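Local coordinates for protein A-adding tRNA nucleotidyltransferase (Aquifex aeolicus, PDB 4WBY) that adds the terminal adenosine to tRNAs ending in CC, using ATP and magnesium, and so completes the CCA 3' end, at residues A[171-176]-A[216-222]; A[163-169]-A[205-210]; A[25-29]-A[127-133]. One frame throughout, in Å; residues are numbered along the deposited sequence.

Interaction 1. Residues A[171-176]-A[216-222]; sequences LRFAGR and EDRFLEI. With SO4 (sulfate ion), chain D.
Residues 171-176 are helical throughout. In 216-222 a type I turn from Glu-216 to Phe-219, with Phe-219 N to Glu-216 O at 3.1 Å, leads into a helix whose N-cap is Arg-218. The backbones come close: Gly-175 CA lies 4.7 Å from Ile-222 CA, and Arg-176 CA 5.5 Å from Arg-218 CA. Gly-175 makes this approach possible, since a CB there would clash with Ile-222 CG1, which sits 3.8 Å from Gly-175 CA. Ile-222 (m, t) also sets CD1 3.7 Å from Arg-172 O. Gly-175 O meets Arg-218 CB at 3.5 Å. Glu-216 (m, m) reaches over to two arginines. Arg-176 (t, t, m) binds it side-on, NE to OE1 at 3.0 Å and NH2 to OE2 at 2.7 Å. Arg-172 (t, t, p) makes a long salt bridge, NH1 to OE2 at 3.8 Å; its NE pairs with Glu-209. A sulfate, probably from the crystallisation liquor, accepts from Arg-172 NH1 at O3 (3.1 Å) and from Arg-176 NH1 at O2 (2.9 Å). Arg-35 binds it too. Leu-171, Arg-172, Arg-176 and Arg-35 belong to the ATP site. Glu-216 thus partly balances two arginines that still bind an anion, consistent with a place for an ATP phosphate.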
loop_
_atom_site.group_PDB
_atom_site.type_symbol
_atom_site.label_atom_id
_atom_site.label_comp_id
_atom_site.label_asym_id
_atom_site.label_seq_id
_atom_site.Cartn_x
_atom_site.Cartn_y
_atom_site.Cartn_z
ATOM N N LEU A 171 8.771 -2.760 8.634
ATOM C CA LEU A 171 7.674 -3.648 8.975
ATOM C C LEU A 171 6.774 -3.886 7.764
ATOM O O LEU A 171 6.227 -4.979 7.602
ATOM C CB LEU A 171 6.889 -3.071 10.158
ATOM C CG LEU A 171 7.756 -2.790 11.395
ATOM C CD1 LEU A 171 6.907 -2.329 12.576
ATOM C CD2 LEU A 171 8.608 -4.014 11.755
ATOM N N ARG A 172 6.644 -2.885 6.895
ATOM C CA ARG A 172 5.901 -3.088 5.647
ATOM C C ARG A 172 6.575 -4.158 4.780
ATOM O O ARG A 172 5.909 -5.076 4.293
ATOM C CB ARG A 172 5.751 -1.790 4.851
ATOM C CG ARG A 172 5.158 -2.016 3.457
ATOM C CD ARG A 172 4.545 -0.743 2.869
ATOM N NE ARG A 172 5.492 0.364 2.732
ATOM C CZ ARG A 172 6.239 0.593 1.659
ATOM N NH1 ARG A 172 6.180 -0.218 0.611
ATOM N NH2 ARG A 172 7.048 1.643 1.634
ATOM N N PHE A 173 7.892 -4.061 4.596
ATOM C CA PHE A 173 8.569 -5.064 3.777
ATOM C C PHE A 173 8.597 -6.426 4.465
ATOM O O PHE A 173 8.419 -7.449 3.798
ATOM C CB PHE A 173 9.984 -4.609 3.404
ATOM C CG PHE A 173 9.997 -3.432 2.468
ATOM C CD1 PHE A 173 9.368 -3.508 1.231
ATOM C CD2 PHE A 173 10.605 -2.243 2.828
ATOM C CE1 PHE A 173 9.363 -2.421 0.361
ATOM C CE2 PHE A 173 10.613 -1.160 1.964
ATOM C CZ PHE A 173 9.985 -1.244 0.728
ATOM N N ALA A 174 8.790 -6.448 5.784
ATOM C CA ALA A 174 8.774 -7.727 6.503
ATOM C C ALA A 174 7.422 -8.422 6.330
ATOM O O ALA A 174 7.362 -9.622 6.040
ATOM C CB ALA A 174 9.097 -7.533 7.992
ATOM N N GLY A 175 6.334 -7.672 6.488
ATOM C CA GLY A 175 5.008 -8.253 6.359
ATOM C C GLY A 175 4.667 -8.639 4.927
ATOM O O GLY A 175 4.089 -9.701 4.679
ATOM N N ARG A 176 5.016 -7.778 3.971
ATOM C CA ARG A 176 4.785 -8.087 2.561
ATOM C C ARG A 176 5.438 -9.397 2.155
ATOM O O ARG A 176 4.838 -10.215 1.467
ATOM C CB ARG A 176 5.327 -6.969 1.665
ATOM C CG ARG A 176 5.226 -7.294 0.179
ATOM C CD ARG A 176 6.054 -6.366 -0.695
ATOM N NE ARG A 176 5.549 -4.999 -0.677
ATOM C CZ ARG A 176 6.104 -3.994 -1.345
ATOM N NH1 ARG A 176 7.195 -4.206 -2.079
ATOM N NH2 ARG A 176 5.580 -2.782 -1.273
ATOM N N GLU A 216 -1.271 -2.708 1.019
ATOM C CA GLU A 216 -0.633 -4.025 0.884
ATOM C C GLU A 216 -1.613 -5.190 1.057
ATOM O O GLU A 216 -2.469 -5.163 1.944
ATOM C CB GLU A 216 0.491 -4.180 1.913
ATOM C CG GLU A 216 1.632 -3.175 1.786
ATOM C CD GLU A 216 2.639 -3.530 0.724
ATOM O OE1 GLU A 216 2.783 -4.727 0.406
ATOM O OE2 GLU A 216 3.302 -2.601 0.216
ATOM N N ASP A 217 -1.457 -6.229 0.241
ATOM C CA ASP A 217 -2.243 -7.453 0.419
ATOM C C ASP A 217 -2.078 -8.014 1.834
ATOM O O ASP A 217 -3.029 -8.543 2.423
ATOM C CB ASP A 217 -1.836 -8.516 -0.601
ATOM C CG ASP A 217 -2.354 -8.227 -1.995
ATOM O OD1 ASP A 217 -3.283 -7.404 -2.143
ATOM O OD2 ASP A 217 -1.835 -8.848 -2.947
ATOM N N ARG A 218 -0.869 -7.890 2.375
ATOM C CA ARG A 218 -0.567 -8.413 3.701
ATOM C C ARG A 218 -0.631 -7.327 4.784
ATOM O O ARG A 218 0.132 -7.353 5.746
ATOM C CB ARG A 218 0.824 -9.067 3.701
ATOM C CG ARG A 218 0.973 -10.236 2.741
ATOM C CD ARG A 218 0.468 -11.543 3.329
ATOM N NE ARG A 218 -0.985 -11.578 3.468
ATOM C CZ ARG A 218 -1.829 -11.804 2.467
ATOM N NH1 ARG A 218 -1.368 -12.006 1.239
ATOM N NH2 ARG A 218 -3.136 -11.818 2.691
ATOM N N PHE A 219 -1.543 -6.370 4.635
ATOM C CA PHE A 219 -1.692 -5.318 5.642
ATOM C C PHE A 219 -1.923 -5.885 7.054
ATOM O O PHE A 219 -1.383 -5.353 8.012
ATOM C CB PHE A 219 -2.830 -4.366 5.243
ATOM C CG PHE A 219 -2.957 -3.132 6.112
ATOM C CD1 PHE A 219 -1.835 -2.466 6.596
ATOM C CD2 PHE A 219 -4.212 -2.605 6.388
ATOM C CE1 PHE A 219 -1.971 -1.312 7.376
ATOM C CE2 PHE A 219 -4.361 -1.453 7.167
ATOM C CZ PHE A 219 -3.241 -0.803 7.662
ATOM N N LEU A 220 -2.716 -6.946 7.190
ATOM C CA LEU A 220 -2.950 -7.511 8.521
ATOM C C LEU A 220 -1.640 -8.006 9.151
ATOM O O LEU A 220 -1.391 -7.769 10.331
ATOM C CB LEU A 220 -3.982 -8.646 8.478
ATOM C CG LEU A 220 -4.326 -9.240 9.852
ATOM C CD1 LEU A 220 -4.672 -8.146 10.871
ATOM C CD2 LEU A 220 -5.467 -10.243 9.742
ATOM N N GLU A 221 -0.794 -8.665 8.362
ATOM C CA GLU A 221 0.498 -9.106 8.879
ATOM C C GLU A 221 1.363 -7.913 9.272
ATOM O O GLU A 221 2.103 -7.960 10.263
ATOM C CB GLU A 221 1.234 -9.964 7.849
ATOM C CG GLU A 221 0.701 -11.389 7.726
ATOM C CD GLU A 221 -0.499 -11.541 6.807
ATOM O OE1 GLU A 221 -1.001 -10.528 6.274
ATOM O OE2 GLU A 221 -0.942 -12.701 6.626
ATOM N N ILE A 222 1.279 -6.844 8.489
ATOM C CA ILE A 222 2.030 -5.640 8.804
ATOM C C ILE A 222 1.506 -5.025 10.107
ATOM O O ILE A 222 2.295 -4.596 10.955
ATOM C CB ILE A 222 1.964 -4.629 7.648
ATOM C CG1 ILE A 222 2.651 -5.214 6.401
ATOM C CG2 ILE A 222 2.611 -3.302 8.032
ATOM C CD1 ILE A 222 2.369 -4.442 5.114
HETATM S S SO4 D . 8.327 -0.217 -3.015
HETATM O O1 SO4 D . 9.754 -0.526 -3.223
HETATM O O2 SO4 D . 7.582 -1.469 -3.101
HETATM O O3 SO4 D . 8.105 0.421 -1.718
HETATM O O4 SO4 D . 7.891 0.667 -4.090
#

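Interaction 2. Residues A[163-169]-A[205-210]; sequences DPVRILR and RLINEI
Two nearly parallel helices pack here, within the ATP site. The axes of 165-169 and 205-210 run 6° apart in direction and approach to 9.5 Å. Val-165 CA is 5.7 Å from Leu-206 CA, and Arg-169 CA 6.9 Å from Glu-209 CA. Asp-163 (chi1 t) caps the first helix, Val-165 N to OD1 at 3.3 Å. It also forms a two-pronged salt bridge with Arg-205 (m, t, p): NH1 to OD1 and NH2 to OD2, both 2.9 Å. Asp-163 to Arg-169 and Arg-205 are ATP-binding residues, so this pair joins two parts of that site. Val-165 (t) points across, its CG2 3.8 Å from Leu-206 CD2 and over one face of the Arg-205 guanidinium. Leu-168 (m, t) puts CD1 4.0 Å from both Leu-206 CD2 and Ile-210 CG1. Arg-169 (m, t, p) pairs chiefly with Asp-119, and Glu-209 (t, p) with Arg-172. A water links Arg-169 NH1 (2.9 Å) to Glu-209 OE1 (2.7 Å); another donates to Leu-168 O at 2.8 Å and Glu-209 OE2 at 2.7 Å.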
loop_
_atom_site.group_PDB
_atom_site.type_symbol
_atom_site.label_atom_id
_atom_site.label_comp_id
_atom_site.label_asym_id
_atom_site.label_seq_id
_atom_site.Cartn_x
_atom_site.Cartn_y
_atom_site.Cartn_z
ATOM N N ASP A 163 16.574 8.275 9.856
ATOM C CA ASP A 163 15.247 8.385 9.258
ATOM C C ASP A 163 14.280 7.416 9.921
ATOM O O ASP A 163 14.127 6.273 9.468
ATOM C CB ASP A 163 15.296 8.126 7.749
ATOM C CG ASP A 163 13.967 8.421 7.075
ATOM O OD1 ASP A 163 13.022 8.853 7.781
ATOM O OD2 ASP A 163 13.864 8.233 5.844
ATOM N N PRO A 164 13.617 7.871 10.993
ATOM C CA PRO A 164 12.730 6.971 11.741
ATOM C C PRO A 164 11.535 6.448 10.942
ATOM O O PRO A 164 10.947 5.459 11.361
ATOM C CB PRO A 164 12.264 7.838 12.921
ATOM C CG PRO A 164 13.352 8.852 13.109
ATOM C CD PRO A 164 13.873 9.134 11.713
ATOM N N VAL A 165 11.185 7.064 9.812
ATOM C CA VAL A 165 10.137 6.494 8.971
ATOM C C VAL A 165 10.519 5.086 8.508
ATOM O O VAL A 165 9.651 4.250 8.243
ATOM C CB VAL A 165 9.841 7.385 7.759
ATOM C CG1 VAL A 165 8.636 6.856 6.994
ATOM C CG2 VAL A 165 9.572 8.804 8.232
ATOM N N ARG A 166 11.814 4.806 8.447
ATOM C CA ARG A 166 12.260 3.463 8.076
ATOM C C ARG A 166 11.819 2.393 9.066
ATOM O O ARG A 166 11.787 1.221 8.716
ATOM C CB ARG A 166 13.781 3.421 7.927
ATOM C CG ARG A 166 14.283 4.211 6.741
ATOM C CD ARG A 166 15.795 4.234 6.731
ATOM N NE ARG A 166 16.308 4.994 5.605
ATOM C CZ ARG A 166 17.465 5.657 5.623
ATOM N NH1 ARG A 166 18.231 5.667 6.717
ATOM N NH2 ARG A 166 17.845 6.329 4.556
ATOM N N ILE A 167 11.507 2.789 10.298
ATOM C CA ILE A 167 10.934 1.856 11.269
ATOM C C ILE A 167 9.653 1.239 10.701
ATOM O O ILE A 167 9.471 0.017 10.708
ATOM C CB ILE A 167 10.623 2.555 12.610
ATOM C CG1 ILE A 167 11.919 3.026 13.288
ATOM C CG2 ILE A 167 9.792 1.657 13.539
ATOM C CD1 ILE A 167 11.684 4.024 14.416
ATOM N N LEU A 168 8.757 2.093 10.219
ATOM C CA LEU A 168 7.517 1.609 9.622
ATOM C C LEU A 168 7.786 0.865 8.314
ATOM O O LEU A 168 7.162 -0.169 8.049
ATOM C CB LEU A 168 6.531 2.765 9.388
ATOM C CG LEU A 168 6.010 3.511 10.620
ATOM C CD1 LEU A 168 4.972 4.539 10.191
ATOM C CD2 LEU A 168 5.438 2.570 11.670
ATOM N N ARG A 169 8.701 1.386 7.495
ATOM C CA ARG A 169 8.995 0.753 6.205
ATOM C C ARG A 169 9.529 -0.665 6.403
ATOM O O ARG A 169 9.179 -1.570 5.645
ATOM C CB ARG A 169 10.013 1.571 5.406
ATOM C CG ARG A 169 9.512 2.929 4.960
ATOM C CD ARG A 169 10.570 3.676 4.150
ATOM N NE ARG A 169 11.049 2.921 3.002
ATOM C CZ ARG A 169 10.537 3.002 1.776
ATOM N NH1 ARG A 169 9.503 3.802 1.531
ATOM N NH2 ARG A 169 11.055 2.274 0.794
ATOM N N ARG A 205 5.500 12.359 6.647
ATOM C CA ARG A 205 6.173 11.194 6.089
ATOM C C ARG A 205 5.728 9.903 6.780
ATOM O O ARG A 205 5.617 8.861 6.131
ATOM C CB ARG A 205 7.690 11.376 6.162
ATOM C CG ARG A 205 8.162 12.483 5.235
ATOM C CD ARG A 205 9.671 12.569 5.127
ATOM N NE ARG A 205 10.254 11.360 4.557
ATOM C CZ ARG A 205 11.151 10.601 5.180
ATOM N NH1 ARG A 205 11.586 10.942 6.387
ATOM N NH2 ARG A 205 11.628 9.515 4.592
ATOM N N LEU A 206 5.449 9.966 8.080
ATOM C CA LEU A 206 4.887 8.802 8.776
ATOM C C LEU A 206 3.513 8.449 8.218
ATOM O O LEU A 206 3.214 7.284 7.962
ATOM C CB LEU A 206 4.776 9.052 10.280
ATOM C CG LEU A 206 6.079 9.182 11.060
ATOM C CD1 LEU A 206 5.797 9.414 12.541
ATOM C CD2 LEU A 206 6.944 7.940 10.858
ATOM N N ILE A 207 2.675 9.466 8.041
ATOM C CA ILE A 207 1.327 9.265 7.524
ATOM C C ILE A 207 1.389 8.665 6.115
ATOM O O ILE A 207 0.646 7.726 5.798
ATOM C CB ILE A 207 0.520 10.589 7.514
ATOM C CG1 ILE A 207 -0.125 10.870 8.885
ATOM C CG2 ILE A 207 -0.609 10.544 6.481
ATOM C CD1 ILE A 207 0.761 10.717 10.082
ATOM N N ASN A 208 2.296 9.176 5.284
ATOM C CA ASN A 208 2.437 8.651 3.930
ATOM C C ASN A 208 2.813 7.179 3.940
ATOM O O ASN A 208 2.358 6.407 3.101
ATOM C CB ASN A 208 3.478 9.445 3.134
ATOM C CG ASN A 208 2.987 10.818 2.738
ATOM O OD1 ASN A 208 1.784 11.082 2.725
ATOM N ND2 ASN A 208 3.922 11.702 2.398
ATOM N N GLU A 209 3.637 6.782 4.902
ATOM C CA GLU A 209 4.066 5.392 4.966
ATOM C C GLU A 209 2.915 4.491 5.434
ATOM O O GLU A 209 2.758 3.372 4.935
ATOM C CB GLU A 209 5.301 5.260 5.867
ATOM C CG GLU A 209 5.732 3.837 6.171
ATOM C CD GLU A 209 5.965 2.973 4.941
ATOM O OE1 GLU A 209 6.345 3.485 3.863
ATOM O OE2 GLU A 209 5.770 1.754 5.060
ATOM N N ILE A 210 2.076 4.980 6.351
ATOM C CA ILE A 210 0.919 4.183 6.765
ATOM C C ILE A 210 -0.044 4.015 5.585
ATOM O O ILE A 210 -0.637 2.945 5.398
ATOM C CB ILE A 210 0.193 4.804 7.968
ATOM C CG1 ILE A 210 1.138 4.840 9.173
ATOM C CG2 ILE A 210 -1.060 4.006 8.314
ATOM C CD1 ILE A 210 0.559 5.541 10.404
HETATM O O HOH W 1 4.590 0.506 7.141
HETATM O O HOH W 2 7.711 5.610 2.998
#

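Interaction 3. Residues A[25-29]-A[127-133]; sequences LRAYI and ISVNLED
This contact joins two neighbouring strands of the mixed sheet in the nucleotidyltransferase head domain. Strand 26-30 lies between strands 45-51 and 126-128 and is antiparallel to both. Ile-29 and Ile-127 form a hydrogen-bonded pair, CA-CA 5.0 Å, with Ile-29 N to Ile-127 O at 2.9 Å and Ile-127 N to Ile-29 O at 2.8 Å. Tyr-28 and Ser-128 form the next, non-hydrogen-bonded pair, CA-CA 4.6 Å. Beyond it the pairing loosens: Val-129 N to Ala-27 O is a weak bond of 3.3 Å. The Asn-130 side chain (chi1 m) then takes over, its OD1 accepting from Ala-27 N at 2.9 Å.

Ile-29 (m, t) and Ile-127 (m, t) share one face, CB to CB 4.2 Å. Ile-29 CD1 meets Val-129 CG1 at 3.8 Å, and helices 7-22 and 32-38 pack against this cluster. Tyr-28 (m) is on the other face with Ser-128. Asn-130 ND2 lies over the Tyr-28 ring, 3.5 Å from CE1, and Tyr-28 OH bonds Glu-51. Ser-128 OG (chi1 t) accepts from Asn-130 N at 3.0 Å, an ST turn, and donates to Asp-133 OD1 at 2.6 Å. Arg-26 (m, t, p) gives NE to Tyr-28 OH at 2.9 Å. Its NH2 meets Glu-132 OE2 at 2.7 Å and Asp-133 OD1 at 3.4 Å, and NH1 meets Glu-132 OE1 at 3.1 Å. A water joins Arg-26 NH2 (2.8 Å) to Asp-133 OD2 (2.7 Å). Where strand pairing ends, side-chain polar bonds and paired charges hold the turn to the strand edge.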
loop_
_atom_site.group_PDB
_atom_site.type_symbol
_atom_site.label_atom_id
_atom_site.label_comp_id
_atom_site.label_asym_id
_atom_site.label_seq_id
_atom_site.Cartn_x
_atom_site.Cartn_y
_atom_site.Cartn_z
ATOM N N LEU A 25 28.847 8.274 -19.828
ATOM C CA LEU A 25 28.257 8.027 -18.513
ATOM C C LEU A 25 28.043 6.544 -18.270
ATOM O O LEU A 25 28.259 5.731 -19.162
ATOM C CB LEU A 25 26.923 8.757 -18.385
ATOM C CG LEU A 25 26.967 10.221 -18.816
ATOM C CD1 LEU A 25 25.598 10.861 -18.675
ATOM C CD2 LEU A 25 28.015 10.978 -18.007
ATOM N N ARG A 26 27.603 6.198 -17.064
ATOM C CA ARG A 26 27.175 4.833 -16.761
ATOM C C ARG A 26 25.776 4.850 -16.182
ATOM O O ARG A 26 25.390 5.809 -15.510
ATOM C CB ARG A 26 28.137 4.144 -15.788
ATOM C CG ARG A 26 29.523 3.959 -16.377
ATOM C CD ARG A 26 30.457 3.202 -15.442
ATOM N NE ARG A 26 30.045 1.813 -15.258
ATOM C CZ ARG A 26 30.274 0.839 -16.130
ATOM N NH1 ARG A 26 30.905 1.094 -17.270
ATOM N NH2 ARG A 26 29.873 -0.394 -15.862
ATOM N N ALA A 27 25.020 3.789 -16.445
ATOM C CA ALA A 27 23.638 3.704 -15.993
ATOM C C ALA A 27 23.317 2.323 -15.449
ATOM O O ALA A 27 23.889 1.312 -15.890
ATOM C CB ALA A 27 22.677 4.054 -17.131
ATOM N N TYR A 28 22.364 2.286 -14.523
ATOM C CA TYR A 28 22.019 1.082 -13.775
ATOM C C TYR A 28 20.536 1.057 -13.456
ATOM O O TYR A 28 19.957 2.083 -13.138
ATOM C CB TYR A 28 22.803 1.012 -12.454
ATOM C CG TYR A 28 24.276 1.291 -12.587
ATOM C CD1 TYR A 28 25.195 0.252 -12.720
ATOM C CD2 TYR A 28 24.752 2.596 -12.596
ATOM C CE1 TYR A 28 26.549 0.515 -12.854
ATOM C CE2 TYR A 28 26.088 2.865 -12.721
ATOM C CZ TYR A 28 26.986 1.830 -12.839
ATOM O OH TYR A 28 28.320 2.133 -12.961
ATOM N N ILE A 29 19.921 -0.117 -13.525
ATOM C CA ILE A 29 18.593 -0.299 -12.943
ATOM C C ILE A 29 18.807 -0.464 -11.443
ATOM O O ILE A 29 19.738 -1.155 -11.039
ATOM C CB ILE A 29 17.873 -1.520 -13.533
ATOM C CG1 ILE A 29 17.683 -1.341 -15.033
ATOM C CG2 ILE A 29 16.527 -1.738 -12.850
ATOM C CD1 ILE A 29 17.295 -2.618 -15.753
ATOM N N ILE A 127 21.375 -3.358 -11.279
ATOM C CA ILE A 127 21.734 -4.148 -12.444
ATOM C C ILE A 127 22.412 -3.232 -13.444
ATOM O O ILE A 127 21.827 -2.233 -13.870
ATOM C CB ILE A 127 20.501 -4.807 -13.103
ATOM C CG1 ILE A 127 19.787 -5.718 -12.101
ATOM C CG2 ILE A 127 20.919 -5.598 -14.347
ATOM C CD1 ILE A 127 18.367 -6.087 -12.504
ATOM N N SER A 128 23.644 -3.557 -13.825
ATOM C CA SER A 128 24.311 -2.766 -14.850
ATOM C C SER A 128 23.625 -2.937 -16.201
ATOM O O SER A 128 23.340 -4.055 -16.614
ATOM C CB SER A 128 25.778 -3.171 -14.987
ATOM O OG SER A 128 26.363 -2.441 -16.053
ATOM N N VAL A 129 23.379 -1.833 -16.902
ATOM C CA VAL A 129 22.939 -1.944 -18.281
ATOM C C VAL A 129 24.040 -1.426 -19.199
ATOM O O VAL A 129 23.819 -1.144 -20.376
ATOM C CB VAL A 129 21.601 -1.205 -18.524
ATOM C CG1 VAL A 129 20.506 -1.855 -17.668
ATOM C CG2 VAL A 129 21.719 0.301 -18.258
ATOM N N ASN A 130 25.246 -1.327 -18.657
ATOM C CA ASN A 130 26.361 -0.805 -19.431
ATOM C C ASN A 130 26.940 -1.822 -20.395
ATOM O O ASN A 130 26.731 -3.022 -20.244
ATOM C CB ASN A 130 27.426 -0.270 -18.482
ATOM C CG ASN A 130 26.875 0.814 -17.609
ATOM O OD1 ASN A 130 26.573 1.908 -18.095
ATOM N ND2 ASN A 130 26.670 0.507 -16.323
ATOM N N LEU A 131 27.655 -1.324 -21.401
ATOM C CA LEU A 131 28.039 -2.161 -22.528
ATOM C C LEU A 131 28.951 -3.313 -22.144
ATOM O O LEU A 131 28.844 -4.393 -22.710
ATOM C CB LEU A 131 28.730 -1.330 -23.615
ATOM C CG LEU A 131 27.880 -0.256 -24.298
ATOM C CD1 LEU A 131 28.693 0.437 -25.379
ATOM C CD2 LEU A 131 26.602 -0.850 -24.893
ATOM N N GLU A 132 29.843 -3.096 -21.182
ATOM C CA GLU A 132 30.901 -4.083 -20.961
ATOM C C GLU A 132 30.537 -5.141 -19.922
ATOM O O GLU A 132 31.207 -6.171 -19.830
ATOM C CB GLU A 132 32.203 -3.389 -20.565
ATOM C CG GLU A 132 32.399 -3.192 -19.079
ATOM C CD GLU A 132 31.604 -2.033 -18.519
ATOM O OE1 GLU A 132 30.985 -1.282 -19.311
ATOM O OE2 GLU A 132 31.599 -1.877 -17.276
ATOM N N ASP A 133 29.479 -4.904 -19.150
ATOM C CA ASP A 133 29.093 -5.848 -18.098
ATOM C C ASP A 133 27.573 -5.942 -17.979
ATOM O O ASP A 133 27.022 -6.060 -16.893
ATOM C CB ASP A 133 29.707 -5.450 -16.750
ATOM C CG ASP A 133 29.115 -4.169 -16.191
ATOM O OD1 ASP A 133 28.551 -3.375 -16.975
ATOM O OD2 ASP A 133 29.195 -3.971 -14.957
HETATM O O HOH W 3 28.744 3.044 -19.869
HETATM O O HOH W 4 28.926 -1.701 -13.566
#

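Overall arrangement
This chain is the C-terminal part of a longer protein and carries the nucleotidyltransferase head domain. Interaction 3 comes first along the chain, in the head sheet. Interactions 1 and 2 follow in the helical part, their segments alternating in sequence. These two share helix 165-177. Interaction 2 joins its start to helix 203-214; interaction 1 joins a later part to the turn and helix 219-228. Their centres are 13 Å apart, and they touch through the Arg-172 NE to Glu-209 OE2 salt bridge of 2.7 Å. The centre of interaction 3 is about 32 and 31 Å from those of interactions 1 and 2. Interactions 1 and 2 hold ATP-binding residues; interaction 3 adjoins the site through Ile-29 on Val-34.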